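Mlr7391 protein (PDB 3HK4) is of unknown function but carries a SnoaL-like domain of the NTF2-like fold and is a putative polyketide cyclase. Local coordinates at residues D95-R100 and G120-K125. Sequence-based numbering, arbitrary orientation.
Sequences DQFALR and GLYTVK
The F97 ring has Y122 CB over one face, a CH-pi contact 3.7 Å from the ring centroid, and V124 CG2 near its plane at the edge, 4.1 Å from F97 CE1. The F97 and Y122 rings themselves run nearly parallel, planes at 19°, but are slid apart and barely overlap; F97 CE2 comes 3.5 Å from Y122 CD1. F97 reaches across because its CG sits between the backbone N and carbonyl carbon (chi1 70°), which leans the ring over the partner strand. L99 crosses Y122 at about a right angle, CD1 3.9 Å from Y122 CE1. F29 of helix 22-34 meets both rings, edge-to-face on Y122, so this side of the curved sheet packs under the helix. Beneath, the antiparallel hairpin of strands 96-107 and 114-125 is bonded in two hydrogen-bonded pairs, F97 with Y122 and L99 with G120, and V124 N adds a bond to D95 O. On the other face, Q96 extends alongside T123 and gives its NE2 to T123 OG1 (3.0 Å), OG1 lying 19° out of the amide plane; L121 crosses this amide obliquely, its CD2 3.8 Å from Q96 OE1. With an alanine in place of Q96, T123 OG1 would probably lose this donor and L121 CD2 its contact with the amide. At the open end of the hairpin a water donates to both D95 OD2 and V124 O. The side-chain contacts of F97, L99 and Y122 are thus apolar and turned to the helix, while the reverse, partly exposed, mixes the Q96-T123 hydrogen bond with the aliphatic A98 and L121.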
loop_
_atom_site.group_PDB
_atom_site.type_symbol
_atom_site.label_atom_id
_atom_site.label_comp_id
_atom_site.label_asym_id
_atom_site.label_seq_id
_atom_site.Cartn_x
_atom_site.Cartn_y
_atom_site.Cartn_z
ATOM N N ASP A 95 -2.793 -14.773 24.441
ATOM C CA ASP A 95 -3.437 -13.590 23.823
ATOM C C ASP A 95 -3.320 -13.570 22.301
ATOM O O ASP A 95 -3.554 -12.522 21.685
ATOM C CB ASP A 95 -2.832 -12.261 24.402
ATOM C CG ASP A 95 -1.278 -12.080 24.120
ATOM O OD1 ASP A 95 -0.596 -13.044 23.790
ATOM O OD2 ASP A 95 -0.711 -10.968 24.305
ATOM N N GLN A 96 -2.941 -14.698 21.698
ATOM C CA GLN A 96 -2.754 -14.741 20.275
ATOM C C GLN A 96 -3.341 -15.950 19.597
ATOM O O GLN A 96 -3.551 -16.983 20.201
ATOM C CB GLN A 96 -1.262 -14.739 19.954
ATOM C CG GLN A 96 -0.444 -13.555 20.468
ATOM C CD GLN A 96 1.009 -13.716 20.057
ATOM O OE1 GLN A 96 1.560 -14.831 20.052
ATOM N NE2 GLN A 96 1.625 -12.636 19.711
ATOM N N PHE A 97 -3.597 -15.780 18.315
ATOM C CA PHE A 97 -3.992 -16.877 17.450
ATOM C C PHE A 97 -3.306 -16.758 16.087
ATOM O O PHE A 97 -2.890 -15.698 15.676
ATOM C CB PHE A 97 -5.488 -17.012 17.308
ATOM C CG PHE A 97 -6.154 -15.911 16.530
ATOM C CD1 PHE A 97 -6.586 -14.781 17.177
ATOM C CD2 PHE A 97 -6.394 -16.027 15.177
ATOM C CE1 PHE A 97 -7.226 -13.769 16.480
ATOM C CE2 PHE A 97 -7.036 -15.045 14.487
ATOM C CZ PHE A 97 -7.460 -13.893 15.161
ATOM N N ALA A 98 -3.126 -17.922 15.473
ATOM C CA ALA A 98 -2.487 -18.088 14.206
ATOM C C ALA A 98 -3.420 -18.740 13.235
ATOM O O ALA A 98 -4.260 -19.591 13.627
ATOM C CB ALA A 98 -1.190 -19.017 14.372
ATOM N N LEU A 99 -3.261 -18.367 11.975
ATOM C CA LEU A 99 -3.986 -18.942 10.858
ATOM C C LEU A 99 -2.988 -19.291 9.774
ATOM O O LEU A 99 -1.950 -18.670 9.636
ATOM C CB LEU A 99 -4.998 -17.949 10.271
ATOM C CG LEU A 99 -6.141 -17.515 11.171
ATOM C CD1 LEU A 99 -6.953 -16.356 10.549
ATOM C CD2 LEU A 99 -7.003 -18.730 11.423
ATOM N N ARG A 100 -3.300 -20.299 9.005
ATOM C CA ARG A 100 -2.448 -20.685 7.891
ATOM C C ARG A 100 -3.286 -20.474 6.621
ATOM O O ARG A 100 -4.406 -20.948 6.534
ATOM C CB ARG A 100 -1.960 -22.117 8.061
ATOM C CG ARG A 100 -0.869 -22.558 7.026
ATOM C CD ARG A 100 -1.503 -23.131 5.797
ATOM N NE ARG A 100 -0.548 -23.780 4.922
ATOM C CZ ARG A 100 0.005 -24.975 5.149
ATOM N NH1 ARG A 100 -0.261 -25.686 6.251
ATOM N NH2 ARG A 100 0.854 -25.462 4.253
ATOM N N GLY A 120 -0.254 -16.316 9.478
ATOM C CA GLY A 120 -0.559 -15.013 10.113
ATOM C C GLY A 120 -0.678 -15.170 11.631
ATOM O O GLY A 120 -1.352 -16.080 12.095
ATOM N N LEU A 121 -0.066 -14.274 12.401
ATOM C CA LEU A 121 -0.169 -14.312 13.864
ATOM C C LEU A 121 -0.851 -13.051 14.347
ATOM O O LEU A 121 -0.394 -11.953 14.019
ATOM C CB LEU A 121 1.216 -14.421 14.498
ATOM C CG LEU A 121 1.301 -14.628 16.002
ATOM C CD1 LEU A 121 0.805 -16.057 16.416
ATOM C CD2 LEU A 121 2.735 -14.431 16.451
ATOM N N TYR A 122 -1.929 -13.213 15.126
ATOM C CA TYR A 122 -2.765 -12.103 15.512
ATOM C C TYR A 122 -2.696 -11.937 17.003
ATOM O O TYR A 122 -2.895 -12.887 17.679
ATOM C CB TYR A 122 -4.203 -12.335 15.073
ATOM C CG TYR A 122 -4.314 -12.469 13.555
ATOM C CD1 TYR A 122 -4.181 -13.682 12.935
ATOM C CD2 TYR A 122 -4.550 -11.349 12.763
ATOM C CE1 TYR A 122 -4.245 -13.799 11.542
ATOM C CE2 TYR A 122 -4.604 -11.448 11.372
ATOM C CZ TYR A 122 -4.452 -12.671 10.778
ATOM O OH TYR A 122 -4.552 -12.787 9.407
ATOM N N THR A 123 -2.360 -10.749 17.468
ATOM C CA THR A 123 -2.330 -10.429 18.907
ATOM C C THR A 123 -3.581 -9.630 19.310
ATOM O O THR A 123 -3.927 -8.633 18.664
ATOM C CB THR A 123 -1.148 -9.585 19.232
ATOM O OG1 THR A 123 0.024 -10.283 18.833
ATOM C CG2 THR A 123 -1.092 -9.271 20.721
ATOM N N VAL A 124 -4.216 -10.049 20.405
ATOM C CA VAL A 124 -5.469 -9.434 20.879
ATOM C C VAL A 124 -5.260 -8.771 22.214
ATOM O O VAL A 124 -4.680 -9.366 23.116
ATOM C CB VAL A 124 -6.535 -10.490 21.016
ATOM C CG1 VAL A 124 -7.849 -9.928 21.542
ATOM C CG2 VAL A 124 -6.761 -11.162 19.609
ATOM N N LYS A 125 -5.730 -7.541 22.333
ATOM C CA LYS A 125 -5.611 -6.795 23.560
ATOM C C LYS A 125 -6.953 -6.084 23.718
ATOM O O LYS A 125 -7.402 -5.407 22.818
ATOM C CB LYS A 125 -4.418 -5.836 23.474
ATOM C CG LYS A 125 -4.177 -4.973 24.690
ATOM C CD LYS A 125 -3.202 -3.789 24.388
HETATM O O HOH W 1 -2.354 -8.763 24.348
#